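Local atomic coordinates of LIM domain only protein 7 (Homo sapiens, PDB entry 2EAQ), a protein that probably takes part in protein-protein interactions, its PDZ domain being of the kind that commonly binds the C-terminal ends of partner proteins. Residues I7-Q11 with P40-L46; D18-T22 with S34-P40; D50-N56 with L81-R87. All coordinates share one frame. Numbering follows the deposited sequence.

Contact 1: residues I7-Q11 with P40-L46; sequences ISINQ and PAEFSQL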
ATOM      1  N   ILE A   7      -2.608  -3.234  -7.754  1.00  5.84           N
ATOM      2  CA  ILE A   7      -1.247  -2.845  -8.115  1.00  5.99           C
ATOM      3  C   ILE A   7      -0.264  -3.795  -7.456  1.00  5.47           C
ATOM      4  O   ILE A   7      -0.298  -3.970  -6.238  1.00  7.36           O
ATOM      5  CB  ILE A   7      -0.984  -1.419  -7.665  1.00  5.29           C
ATOM      6  CG1 ILE A   7      -1.990  -0.465  -8.325  1.00  7.55           C
ATOM      7  CG2 ILE A   7       0.487  -1.007  -8.004  1.00  7.68           C
ATOM      8  CD1 ILE A   7      -1.757   1.052  -7.948  1.00  8.59           C
ATOM      9  N   SER A   8       0.600  -4.427  -8.239  1.00  4.83           N
ATOM     10  CA  SER A   8       1.570  -5.364  -7.711  1.00  6.13           C
ATOM     11  C   SER A   8       2.915  -4.690  -7.547  1.00  6.67           C
ATOM     12  O   SER A   8       3.403  -4.058  -8.468  1.00  7.12           O
ATOM     13  CB  SER A   8       1.690  -6.521  -8.689  1.00  8.24           C
ATOM     14  OG  SER A   8       2.525  -7.533  -8.027  1.00 11.08           O
ATOM     15  N   ILE A   9       3.458  -4.788  -6.339  1.00  5.34           N
ATOM     16  CA  ILE A   9       4.756  -4.154  -5.973  1.00  6.78           C
ATOM     17  C   ILE A   9       5.608  -5.289  -5.418  1.00  6.27           C
ATOM     18  O   ILE A   9       5.115  -6.123  -4.664  1.00  6.02           O
ATOM     19  CB  ILE A   9       4.581  -3.003  -4.912  1.00  5.76           C
ATOM     20  CG1 ILE A   9       3.390  -2.138  -5.340  1.00  6.10           C
ATOM     21  CG2 ILE A   9       5.874  -2.207  -4.812  1.00  7.22           C
ATOM     22  CD1 ILE A   9       3.137  -0.955  -4.416  1.00  9.39           C
ATOM     23  N   ASN A  10       6.875  -5.345  -5.803  1.00  4.83           N
ATOM     24  CA  ASN A  10       7.759  -6.460  -5.392  1.00  5.37           C
ATOM     25  C   ASN A  10       9.151  -6.001  -5.126  1.00  6.24           C
ATOM     26  O   ASN A  10       9.648  -5.126  -5.849  1.00  9.27           O
ATOM     27  CB  ASN A  10       7.835  -7.516  -6.503  1.00  5.54           C
ATOM     28  CG  ASN A  10       6.484  -8.082  -6.844  1.00  5.07           C
ATOM     29  OD1 ASN A  10       6.006  -9.010  -6.199  1.00  6.01           O
ATOM     30  ND2 ASN A  10       5.834  -7.505  -7.836  1.00  5.90           N
ATOM     31  N   GLN A  11       9.796  -6.544  -4.086  1.00  5.71           N
ATOM     32  CA  GLN A  11      11.202  -6.230  -3.830  1.00  7.18           C
ATOM     33  C   GLN A  11      11.814  -7.428  -3.130  1.00  6.63           C
ATOM     34  O   GLN A  11      11.117  -8.407  -2.879  1.00  5.72           O
ATOM     35  CB  GLN A  11      11.338  -4.910  -3.027  1.00  7.33           C
ATOM     36  CG  GLN A  11      10.750  -4.993  -1.626  1.00  7.40           C
ATOM     37  CD  GLN A  11      10.905  -3.755  -0.836  1.00  7.49           C
ATOM     38  OE1 GLN A  11      10.986  -3.851   0.408  1.00 12.31           O
ATOM     39  NE2 GLN A  11      11.001  -2.658  -1.459  1.00  7.14           N
ATOM     40  N   PRO A  40      10.366   0.862  -5.575  1.00  4.14           N
ATOM     41  CA  PRO A  40       9.507  -0.167  -6.185  1.00  4.98           C
ATOM     42  C   PRO A  40       8.078   0.388  -6.358  1.00  5.42           C
ATOM     43  O   PRO A  40       7.367   0.110  -7.362  1.00  4.69           O
ATOM     44  CB  PRO A  40       9.535  -1.288  -5.144  1.00  5.59           C
ATOM     45  CG  PRO A  40      10.898  -1.222  -4.582  1.00  7.53           C
ATOM     46  CD  PRO A  40      11.149   0.304  -4.465  1.00  5.81           C
ATOM     47  N   ALA A  41       7.598   1.182  -5.411  1.00  5.36           N
ATOM     48  CA  ALA A  41       6.228   1.710  -5.517  1.00  5.36           C
ATOM     49  C   ALA A  41       6.099   2.666  -6.701  1.00  4.29           C
ATOM     50  O   ALA A  41       5.072   2.659  -7.379  1.00  4.74           O
ATOM     51  CB  ALA A  41       5.856   2.393  -4.195  1.00  5.77           C
ATOM     52  N   GLU A  42       7.145   3.445  -7.028  1.00  6.21           N
ATOM     53  CA  GLU A  42       7.091   4.329  -8.170  1.00  5.59           C
ATOM     54  C   GLU A  42       7.144   3.476  -9.434  1.00  5.20           C
ATOM     55  O   GLU A  42       6.388   3.718 -10.357  1.00  6.07           O
ATOM     56  CB  GLU A  42       8.268   5.332  -8.120  1.00  5.95           C
ATOM     57  CG  GLU A  42       8.365   6.210  -9.321  1.00  8.64           C
ATOM     58  CD  GLU A  42       7.289   7.240  -9.461  1.00 16.32           C
ATOM     59  OE1 GLU A  42       6.306   7.315  -8.656  1.00 17.49           O
ATOM     60  OE2 GLU A  42       7.423   8.029 -10.423  1.00 18.36           O
ATOM     61  N   PHE A  43       8.016   2.475  -9.436  1.00  5.86           N
ATOM     62  CA  PHE A  43       8.135   1.594 -10.612  1.00  5.72           C
ATOM     63  C   PHE A  43       6.753   0.994 -10.901  1.00  5.00           C
ATOM     64  O   PHE A  43       6.308   0.923 -12.047  1.00  5.88           O
ATOM     65  CB  PHE A  43       9.148   0.462 -10.291  1.00  6.27           C
ATOM     66  CG  PHE A  43       9.266  -0.579 -11.392  1.00  5.74           C
ATOM     67  CD1 PHE A  43      10.061  -0.356 -12.526  1.00  5.37           C
ATOM     68  CD2 PHE A  43       8.517  -1.733 -11.323  1.00  4.98           C
ATOM     69  CE1 PHE A  43      10.068  -1.323 -13.561  1.00  5.04           C
ATOM     70  CE2 PHE A  43       8.514  -2.694 -12.345  1.00  6.69           C
ATOM     71  CZ  PHE A  43       9.296  -2.471 -13.465  1.00  6.02           C
ATOM     72  N   SER A  44       6.062   0.562  -9.838  1.00  3.94           N
ATOM     73  CA  SER A  44       4.738  -0.085 -10.009  1.00  3.65           C
ATOM     74  C   SER A  44       3.604   0.843 -10.301  1.00  3.20           C
ATOM     75  O   SER A  44       2.503   0.405 -10.609  1.00  5.12           O
ATOM     76  CB  SER A  44       4.392  -0.861  -8.751  1.00  5.42           C
ATOM     77  OG  SER A  44       5.260  -2.004  -8.620  1.00  6.03           O
ATOM     78  N   GLN A  45       3.880   2.136 -10.234  1.00  4.25           N
ATOM     79  CA  GLN A  45       2.917   3.194 -10.556  1.00  5.17           C
ATOM     80  C   GLN A  45       1.775   3.372  -9.588  1.00  5.69           C
ATOM     81  O   GLN A  45       0.636   3.682  -9.957  1.00  7.03           O
ATOM     82  CB  GLN A  45       2.488   3.178 -12.053  1.00  6.63           C
ATOM     83  CG  GLN A  45       3.740   3.397 -12.956  1.00  8.03           C
ATOM     84  CD  GLN A  45       3.516   3.505 -14.415  1.00 11.60           C
ATOM     85  OE1 GLN A  45       4.464   3.232 -15.227  1.00 12.09           O
ATOM     86  NE2 GLN A  45       2.337   3.919 -14.793  1.00 12.00           N
ATOM     87  N   LEU A  46       2.114   3.181  -8.291  1.00  5.70           N
ATOM     88  CA  LEU A  46       1.179   3.581  -7.218  1.00  5.85           C
ATOM     89  C   LEU A  46       1.207   5.097  -7.220  1.00  5.26           C
ATOM     90  O   LEU A  46       2.240   5.722  -7.501  1.00  7.30           O
ATOM     91  CB  LEU A  46       1.741   3.027  -5.913  1.00  5.45           C
ATOM     92  CG  LEU A  46       0.948   3.354  -4.635  1.00  4.27           C
ATOM     93  CD1 LEU A  46      -0.437   2.555  -4.694  1.00  6.16           C
ATOM     94  CD2 LEU A  46       1.743   2.935  -3.369  1.00  6.24           C
TER
HETATM   95  O   HOH W   1       2.713  -2.255 -11.333  1.00  8.33           O
HETATM   96  O   HOH W   2       7.761  -3.130  -7.741  1.00  6.10           O
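Ile9 fills the space between its strand and the short helix 40-43. Its chi1 is in the m well and its chi2 is t. This extends CD1 to 4.3 Å from both Ala41 CB and Leu46 CD2, while CG2 sits 3.8 Å from Pro40 CB. Ile7 uses the same m,t rotamer two residues earlier. Its CD1 meets Leu46 CD1 at 3.8 Å, and its CG2 lies 3.6 Å from Ser44 O. Leu46 is t,p, and Ile7 and Ile9 touch its two methyls separately. In the PDZ fold this is where the first strand packs against the short helix that follows the 21-26/29-35 hairpin. The chain leaves that helix through a Schellman motif. Gln45 has positive phi, and Leu46 N bonds back to Ala41 O at 3.1 Å. The polar link comes from Ser44. With chi1 m, its OG donates to Ser8 O at 2.8 Å. The same OG accepts from water 2 at 2.9 Å, and this water accepts a hydrogen bond from Asn10 N at 3.1 Å. Water 1 donates to Ser44 O at 2.8 Å and weakly to Ser8 O. Ser8 and Asn10 point their CB atoms away, and Asn10 OD1 is bonded to His80. At the strand end Gln11, with chi1 p, brings NE2 to 3.4 Å from Pro40 CG.

Contact 2: residues D18-T22 with S34-P40; sequences DFGFT and SVEAGSP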
ATOM      1  N   ASP A  18      11.892   0.047   2.849  1.00 11.69           N
ATOM      2  CA  ASP A  18      10.459  -0.189   2.620  1.00 11.91           C
ATOM      3  C   ASP A  18      10.170  -0.054   1.118  1.00 11.03           C
ATOM      4  O   ASP A  18      11.048   0.205   0.313  1.00 10.85           O
ATOM      5  CB  ASP A  18       9.571   0.761   3.405  1.00 16.68           C
ATOM      6  CG  ASP A  18       9.885   2.201   3.129  1.00 18.76           C
ATOM      7  OD1 ASP A  18       9.853   2.653   1.965  1.00 24.43           O
ATOM      8  OD2 ASP A  18      10.200   2.936   4.115  1.00 24.90           O
ATOM      9  N   PHE A  19       8.916  -0.254   0.759  1.00  9.12           N
ATOM     10  CA  PHE A  19       8.518  -0.248  -0.649  1.00  7.00           C
ATOM     11  C   PHE A  19       8.539   1.093  -1.345  1.00  7.12           C
ATOM     12  O   PHE A  19       8.455   1.139  -2.566  1.00  8.44           O
ATOM     13  CB  PHE A  19       7.127  -0.853  -0.819  1.00  5.37           C
ATOM     14  CG  PHE A  19       7.059  -2.342  -0.592  1.00  6.14           C
ATOM     15  CD1 PHE A  19       7.304  -3.237  -1.624  1.00  7.99           C
ATOM     16  CD2 PHE A  19       6.721  -2.849   0.656  1.00  8.49           C
ATOM     17  CE1 PHE A  19       7.195  -4.618  -1.429  1.00  8.35           C
ATOM     18  CE2 PHE A  19       6.621  -4.263   0.879  1.00  9.41           C
ATOM     19  CZ  PHE A  19       6.861  -5.134  -0.186  1.00  7.72           C
ATOM     20  N   GLY A  20       8.698   2.173  -0.594  1.00  8.19           N
ATOM     21  CA  GLY A  20       8.773   3.461  -1.277  1.00  9.64           C
ATOM     22  C   GLY A  20       7.565   4.327  -1.156  1.00  7.88           C
ATOM     23  O   GLY A  20       7.516   5.339  -1.828  1.00 10.36           O
ATOM     24  N   PHE A  21       6.592   4.001  -0.292  1.00  7.05           N
ATOM     25  CA  PHE A  21       5.460   4.910  -0.160  1.00  6.10           C
ATOM     26  C   PHE A  21       5.162   5.042   1.349  1.00  7.35           C
ATOM     27  O   PHE A  21       5.587   4.213   2.160  1.00  7.88           O
ATOM     28  CB  PHE A  21       4.232   4.345  -0.920  1.00  7.90           C
ATOM     29  CG  PHE A  21       3.628   3.136  -0.319  1.00  5.09           C
ATOM     30  CD1 PHE A  21       2.556   3.244   0.538  1.00  6.65           C
ATOM     31  CD2 PHE A  21       4.126   1.853  -0.618  1.00  7.08           C
ATOM     32  CE1 PHE A  21       2.008   2.076   1.091  1.00 10.04           C
ATOM     33  CE2 PHE A  21       3.575   0.711  -0.056  1.00  7.87           C
ATOM     34  CZ  PHE A  21       2.532   0.845   0.790  1.00  9.09           C
ATOM     35  N   THR A  22       4.486   6.130   1.702  1.00  6.01           N
ATOM     36  CA  THR A  22       4.010   6.327   3.095  1.00  7.25           C
ATOM     37  C   THR A  22       2.493   6.455   3.009  1.00  6.53           C
ATOM     38  O   THR A  22       1.922   6.793   1.950  1.00  7.00           O
ATOM     39  CB  THR A  22       4.568   7.563   3.757  1.00  8.23           C
ATOM     40  OG1 THR A  22       4.195   8.724   3.027  1.00  8.64           O
ATOM     41  CG2 THR A  22       6.117   7.466   3.829  1.00  7.90           C
ATOM     42  N   SER A  34       2.707   9.588  -0.082  1.00  5.33           N
ATOM     43  CA  SER A  34       3.894   9.939  -0.874  1.00  5.97           C
ATOM     44  C   SER A  34       4.362   8.667  -1.558  1.00  6.12           C
ATOM     45  O   SER A  34       4.092   7.543  -1.085  1.00  6.18           O
ATOM     46  CB  SER A  34       4.990  10.459   0.076  1.00  7.96           C
ATOM     47  OG  SER A  34       5.523   9.414   0.913  1.00 12.11           O
ATOM     48  N   VAL A  35       5.032   8.852  -2.710  1.00  6.24           N
ATOM     49  CA  VAL A  35       5.641   7.750  -3.508  1.00  6.25           C
ATOM     50  C   VAL A  35       6.994   8.283  -3.897  1.00  8.10           C
ATOM     51  O   VAL A  35       7.085   9.251  -4.644  1.00 11.28           O
ATOM     52  CB  VAL A  35       4.774   7.404  -4.729  1.00  6.24           C
ATOM     53  CG1 VAL A  35       5.445   6.250  -5.502  1.00  8.13           C
ATOM     54  CG2 VAL A  35       3.435   6.938  -4.319  1.00  5.36           C
ATOM     55  N   GLU A  36       8.038   7.608  -3.421  1.00  6.42           N
ATOM     56  CA  GLU A  36       9.397   8.052  -3.614  1.00  8.75           C
ATOM     57  C   GLU A  36       9.999   7.721  -4.957  1.00  8.28           C
ATOM     58  O   GLU A  36       9.864   6.611  -5.468  1.00  8.21           O
ATOM     59  CB  GLU A  36      10.273   7.395  -2.586  1.00 10.66           C
ATOM     60  CG  GLU A  36      10.045   7.765  -1.145  1.00 18.98           C
ATOM     61  CD  GLU A  36      11.179   7.093  -0.347  1.00 25.01           C
ATOM     62  OE1 GLU A  36      12.300   7.679  -0.266  1.00 30.26           O
ATOM     63  OE2 GLU A  36      10.977   5.965   0.114  1.00 24.63           O
ATOM     64  N   ALA A  37      10.611   8.710  -5.578  1.00  7.19           N
ATOM     65  CA  ALA A  37      11.314   8.470  -6.836  1.00  8.33           C
ATOM     66  C   ALA A  37      12.362   7.405  -6.595  1.00  7.44           C
ATOM     67  O   ALA A  37      13.018   7.349  -5.554  1.00  7.97           O
ATOM     68  CB  ALA A  37      11.970   9.756  -7.313  1.00  8.79           C
ATOM     69  N   GLY A  38      12.458   6.531  -7.596  1.00  7.86           N
ATOM     70  CA  GLY A  38      13.414   5.439  -7.603  1.00  8.59           C
ATOM     71  C   GLY A  38      12.997   4.168  -6.880  1.00  7.87           C
ATOM     72  O   GLY A  38      13.753   3.192  -6.887  1.00  7.75           O
ATOM     73  N   SER A  39      11.813   4.177  -6.258  1.00  7.48           N
ATOM     74  CA  SER A  39      11.385   3.064  -5.452  1.00  6.14           C
ATOM     75  C   SER A  39      10.545   2.042  -6.180  1.00  5.47           C
ATOM     76  O   SER A  39      10.044   2.294  -7.257  1.00  5.10           O
ATOM     77  CB  SER A  39      10.512   3.605  -4.265  1.00  6.92           C
ATOM     78  OG  SER A  39       9.254   4.054  -4.750  1.00  8.13           O
ATOM     79  N   PRO A  40      10.366   0.862  -5.575  1.00  4.14           N
ATOM     80  CA  PRO A  40       9.507  -0.167  -6.185  1.00  4.98           C
ATOM     81  C   PRO A  40       8.078   0.388  -6.358  1.00  5.42           C
ATOM     82  O   PRO A  40       7.367   0.110  -7.362  1.00  4.69           O
ATOM     83  CB  PRO A  40       9.535  -1.288  -5.144  1.00  5.59           C
ATOM     84  CG  PRO A  40      10.898  -1.222  -4.582  1.00  7.53           C
ATOM     85  CD  PRO A  40      11.149   0.304  -4.465  1.00  5.81           C
TER
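The two segments pair antiparallel at the open end of the hairpin 21-26/29-35. Thr22 N donates to Ser34 O at 3.1 Å, and Glu36 N donates to Gly20 O at 2.8 Å. Phe21 and Val35 form the non-hydrogen-bonded pair between them. Beyond it the second segment makes a type II turn from Glu36 to Ser39, which is the N-cap of the next helix. Gly20 has phi/psi of 106/10 and lies against Ser39, its CA 3.5 Å from Ser39 CB. A side chain here would clash with that CB. On one sheet face Phe21 CB meets Val35 CG2 at 4.3 Å. On the other, Thr22 OG1 and Ser34 OG share a 2.6 Å hydrogen bond. Asp18-Phe19-Gly20-Phe21 matches the GLGF-type carboxylate-binding loop of PDZ domains. Asp18 OD1 accepts from Gly20 N at 2.8 Å, an Asx turn. A peptide carboxylate using that amide, as in relatives, would probably have to displace Asp18.

Contact 3: residues D50-N56 with L81-R87; sequences DEIIAIN and LVMDVRR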
ATOM      1  N   ASP A  50      -4.119   7.720  -3.889  1.00  6.26           N
ATOM      2  CA  ASP A  50      -4.845   6.472  -4.115  1.00  6.60           C
ATOM      3  C   ASP A  50      -5.367   5.996  -2.755  1.00  6.40           C
ATOM      4  O   ASP A  50      -4.631   6.038  -1.757  1.00  6.53           O
ATOM      5  CB  ASP A  50      -3.936   5.344  -4.664  1.00  5.94           C
ATOM      6  CG  ASP A  50      -3.584   5.502  -6.114  1.00  6.94           C
ATOM      7  OD1 ASP A  50      -4.205   6.316  -6.796  1.00  6.87           O
ATOM      8  OD2 ASP A  50      -2.676   4.739  -6.547  1.00  7.02           O
ATOM      9  N   GLU A  51      -6.616   5.563  -2.658  1.00  5.93           N
ATOM     10  CA  GLU A  51      -7.159   5.032  -1.392  1.00  5.50           C
ATOM     11  C   GLU A  51      -6.776   3.586  -1.295  1.00  6.11           C
ATOM     12  O   GLU A  51      -6.978   2.844  -2.282  1.00  6.57           O
ATOM     13  CB  GLU A  51      -8.674   5.167  -1.334  1.00  8.59           C
ATOM     14  CG  GLU A  51      -9.160   4.733   0.084  1.00  7.83           C
ATOM     15  CD  GLU A  51     -10.648   4.715   0.280  1.00 10.20           C
ATOM     16  OE1 GLU A  51     -11.383   5.051  -0.655  1.00 12.94           O
ATOM     17  OE2 GLU A  51     -11.034   4.306   1.398  1.00 11.51           O
ATOM     18  N   ILE A  52      -6.218   3.169  -0.167  1.00  5.88           N
ATOM     19  CA  ILE A  52      -5.763   1.796  -0.015  1.00  6.13           C
ATOM     20  C   ILE A  52      -6.919   0.973   0.570  1.00  8.29           C
ATOM     21  O   ILE A  52      -7.425   1.235   1.681  1.00  8.28           O
ATOM     22  CB  ILE A  52      -4.515   1.754   0.918  1.00  5.76           C
ATOM     23  CG1 ILE A  52      -3.426   2.622   0.287  1.00  7.37           C
ATOM     24  CG2 ILE A  52      -4.042   0.335   1.154  1.00  8.12           C
ATOM     25  CD1 ILE A  52      -2.200   2.937   1.225  1.00  7.29           C
ATOM     26  N   ILE A  53      -7.375  -0.035  -0.168  1.00  7.04           N
ATOM     27  CA  ILE A  53      -8.463  -0.865   0.275  1.00  8.76           C
ATOM     28  C   ILE A  53      -8.020  -2.145   0.921  1.00  8.12           C
ATOM     29  O   ILE A  53      -8.570  -2.571   1.924  1.00  9.06           O
ATOM     30  CB  ILE A  53      -9.435  -1.156  -0.914  1.00  9.36           C
ATOM     31  CG1 ILE A  53      -9.954   0.160  -1.514  1.00 10.49           C
ATOM     32  CG2 ILE A  53     -10.594  -2.034  -0.417  1.00 10.59           C
ATOM     33  CD1 ILE A  53     -10.583   1.092  -0.559  1.00 13.89           C
ATOM     34  N   ALA A  54      -6.978  -2.758   0.379  1.00  6.91           N
ATOM     35  CA  ALA A  54      -6.465  -4.002   0.939  1.00  5.55           C
ATOM     36  C   ALA A  54      -5.028  -4.239   0.477  1.00  6.00           C
ATOM     37  O   ALA A  54      -4.608  -3.663  -0.505  1.00  7.26           O
ATOM     38  CB  ALA A  54      -7.280  -5.232   0.412  1.00  7.67           C
ATOM     39  N   ILE A  55      -4.279  -4.994   1.253  1.00  7.23           N
ATOM     40  CA  ILE A  55      -2.969  -5.462   0.784  1.00  8.69           C
ATOM     41  C   ILE A  55      -2.948  -6.974   0.974  1.00  8.78           C
ATOM     42  O   ILE A  55      -3.339  -7.485   2.036  1.00  8.45           O
ATOM     43  CB  ILE A  55      -1.767  -4.810   1.472  1.00  9.38           C
ATOM     44  CG1 ILE A  55      -1.842  -5.003   2.978  1.00  6.98           C
ATOM     45  CG2 ILE A  55      -1.682  -3.372   1.092  1.00  9.29           C
ATOM     46  CD1 ILE A  55      -0.524  -4.569   3.716  1.00 12.91           C
ATOM     47  N   ASN A  56      -2.506  -7.696  -0.061  1.00  8.57           N
ATOM     48  CA  ASN A  56      -2.435  -9.136   0.013  1.00  8.82           C
ATOM     49  C   ASN A  56      -3.790  -9.661   0.541  1.00 10.39           C
ATOM     50  O   ASN A  56      -4.834  -9.345  -0.059  1.00 13.08           O
ATOM     51  CB  ASN A  56      -1.187  -9.511   0.851  1.00  8.00           C
ATOM     52  CG  ASN A  56       0.099  -8.952   0.241  1.00  7.70           C
ATOM     53  OD1 ASN A  56       1.082  -8.613   0.950  1.00 11.85           O
ATOM     54  ND2 ASN A  56       0.120  -8.896  -1.085  1.00  5.99           N
ATOM     55  N   LEU A  81       3.716  -7.207  -2.384  1.00  7.13           N
ATOM     56  CA  LEU A  81       2.612  -6.397  -1.951  1.00  8.87           C
ATOM     57  C   LEU A  81       1.628  -6.212  -3.104  1.00  9.67           C
ATOM     58  O   LEU A  81       1.918  -5.460  -4.023  1.00 12.37           O
ATOM     59  CB  LEU A  81       3.236  -5.086  -1.478  1.00 12.08           C
ATOM     60  CG  LEU A  81       2.385  -4.081  -0.773  1.00 13.45           C
ATOM     61  CD1 LEU A  81       1.743  -4.653   0.488  1.00 11.98           C
ATOM     62  CD2 LEU A  81       3.334  -2.909  -0.452  1.00 12.62           C
ATOM     63  N   VAL A  82       0.483  -6.886  -3.050  1.00  8.23           N
ATOM     64  CA  VAL A  82      -0.566  -6.762  -4.071  1.00  7.94           C
ATOM     65  C   VAL A  82      -1.620  -5.866  -3.408  1.00  7.49           C
ATOM     66  O   VAL A  82      -2.320  -6.316  -2.477  1.00 10.41           O
ATOM     67  CB  VAL A  82      -1.155  -8.119  -4.462  1.00 10.22           C
ATOM     68  CG1 VAL A  82      -2.311  -7.976  -5.474  1.00 12.31           C
ATOM     69  CG2 VAL A  82      -0.094  -8.953  -5.179  1.00 11.64           C
ATOM     70  N   MET A  83      -1.728  -4.642  -3.904  1.00  7.17           N
ATOM     71  CA  MET A  83      -2.601  -3.640  -3.282  1.00  8.36           C
ATOM     72  C   MET A  83      -3.867  -3.393  -4.011  1.00  7.39           C
ATOM     73  O   MET A  83      -3.811  -3.192  -5.230  1.00  9.75           O
ATOM     74  CB  MET A  83      -1.859  -2.306  -3.194  1.00  8.91           C
ATOM     75  CG  MET A  83      -0.393  -2.334  -2.625  1.00 11.44           C
ATOM     76  SD  MET A  83       0.334  -0.625  -2.333  1.00  8.90           S
ATOM     77  CE  MET A  83      -1.311   0.217  -2.150  1.00  1.75           C
ATOM     78  N   ASP A  84      -4.991  -3.442  -3.340  1.00  6.40           N
ATOM     79  CA  ASP A  84      -6.240  -3.063  -4.011  1.00  6.91           C
ATOM     80  C   ASP A  84      -6.456  -1.606  -3.643  1.00  7.08           C
ATOM     81  O   ASP A  84      -6.441  -1.282  -2.440  1.00  7.33           O
ATOM     82  CB  ASP A  84      -7.400  -3.914  -3.517  1.00  8.01           C
ATOM     83  CG  ASP A  84      -7.366  -5.294  -4.065  1.00 16.08           C
ATOM     84  OD1 ASP A  84      -6.548  -5.531  -4.939  1.00 18.42           O
ATOM     85  OD2 ASP A  84      -8.179  -6.116  -3.631  1.00 21.36           O
ATOM     86  N   VAL A  85      -6.515  -0.718  -4.615  1.00  6.63           N
ATOM     87  CA  VAL A  85      -6.708   0.688  -4.389  1.00  8.06           C
ATOM     88  C   VAL A  85      -7.867   1.236  -5.172  1.00  7.74           C
ATOM     89  O   VAL A  85      -8.374   0.629  -6.124  1.00  8.34           O
ATOM     90  CB  VAL A  85      -5.406   1.530  -4.722  1.00  9.75           C
ATOM     91  CG1 VAL A  85      -4.175   0.920  -4.041  1.00 10.03           C
ATOM     92  CG2 VAL A  85      -5.183   1.644  -6.192  1.00 10.90           C
ATOM     93  N   ARG A  86      -8.311   2.407  -4.767  1.00  7.84           N
ATOM     94  CA  ARG A  86      -9.384   3.162  -5.434  1.00  7.79           C
ATOM     95  C   ARG A  86      -8.736   4.487  -5.789  1.00  8.42           C
ATOM     96  O   ARG A  86      -8.255   5.237  -4.924  1.00  8.58           O
ATOM     97  CB  ARG A  86     -10.544   3.364  -4.463  1.00 10.55           C
ATOM     98  CG  ARG A  86     -11.706   4.111  -5.038  1.00 14.91           C
ATOM     99  CD  ARG A  86     -12.978   3.729  -4.297  1.00 19.65           C
ATOM    100  NE  ARG A  86     -12.890   2.327  -3.914  1.00 28.90           N
ATOM    101  CZ  ARG A  86     -13.900   1.472  -3.849  1.00 30.77           C
ATOM    102  NH1 ARG A  86     -15.125   1.861  -4.155  1.00 33.60           N
ATOM    103  NH2 ARG A  86     -13.678   0.221  -3.445  1.00 34.23           N
ATOM    104  N   ARG A  87      -8.752   4.823  -7.068  1.00  7.39           N
ATOM    105  CA  ARG A  87      -8.160   6.036  -7.610  1.00  7.91           C
ATOM    106  C   ARG A  87      -9.262   6.955  -8.060  1.00 12.26           C
ATOM    107  O   ARG A  87     -10.111   6.565  -8.878  1.00 11.57           O
ATOM    108  CB  ARG A  87      -7.237   5.675  -8.772  1.00  8.75           C
ATOM    109  CG  ARG A  87      -6.537   6.915  -9.348  1.00  8.91           C
ATOM    110  CD  ARG A  87      -5.413   6.568 -10.303  1.00  9.24           C
ATOM    111  NE  ARG A  87      -4.348   5.863  -9.581  1.00  9.42           N
ATOM    112  CZ  ARG A  87      -3.376   5.142 -10.152  1.00  8.89           C
ATOM    113  NH1 ARG A  87      -3.327   5.003 -11.496  1.00 11.34           N
ATOM    114  NH2 ARG A  87      -2.452   4.561  -9.387  1.00  7.69           N
TER
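Met83 lies across two isoleucines of the neighbouring strand. Its CE is 4.0 Å from Ile52 CG1, and its CG is 4.1 Å from Ile55 CG2. Leu81 continues this apolar face, with CD1 3.6 Å from Ile55 CB. Trp68 and Met72 of helix 65-78 cover Ile55. The strands run antiparallel, at 152° between their directions. Glu51 and Arg86 form a hydrogen-bonded pair, with Glu51 N to Arg86 O at 2.8 Å and Arg86 N to Glu51 O at 2.9 Å. The register then slips by one at a classic beta bulge. Ile53 N and Ala54 N both donate to Asp84 O, at 2.8 and 3.2 Å. The extra residue lets Ile52 and Ile55 share the Met83 face. Asp84 N returns a bond to Ala54 O at 2.9 Å, and Asn56 N reaches Val82 O at 2.8 Å. At the other end Asp50 and Arg87 form a bidentate salt bridge. Arg87 NE meets Asp50 OD1 at 2.8 Å and NH2 meets OD2 at 2.9 Å. Asp84 and Arg86 have salt-bridge partners in Arg6 and Asp4 of strand 2-10. Strand 80-88 lies between 2-10 and 51-55, as the last strand of a PDZ domain does.

Overall arrangement
All three contacts belong to one PDZ domain. Contact 2 is nested along the chain inside the loop closed by contact 1, and contact 3 follows in series. Contacts 1 and 2 share Pro40, and their centres are about 8 Å apart. The centres of contacts 1 and 3 are about 11 Å apart, and strands 2-10 and 80-88 join them as neighbours in one sheet. Contacts 2 and 3 are furthest apart, about 15 Å between centres. Even so, Phe19 and Phe21 reach Leu81, so the hairpin side and the four-stranded sheet close on a common core. The presumed peptide-binding loop in contact 2 is thereby backed by both other contacts.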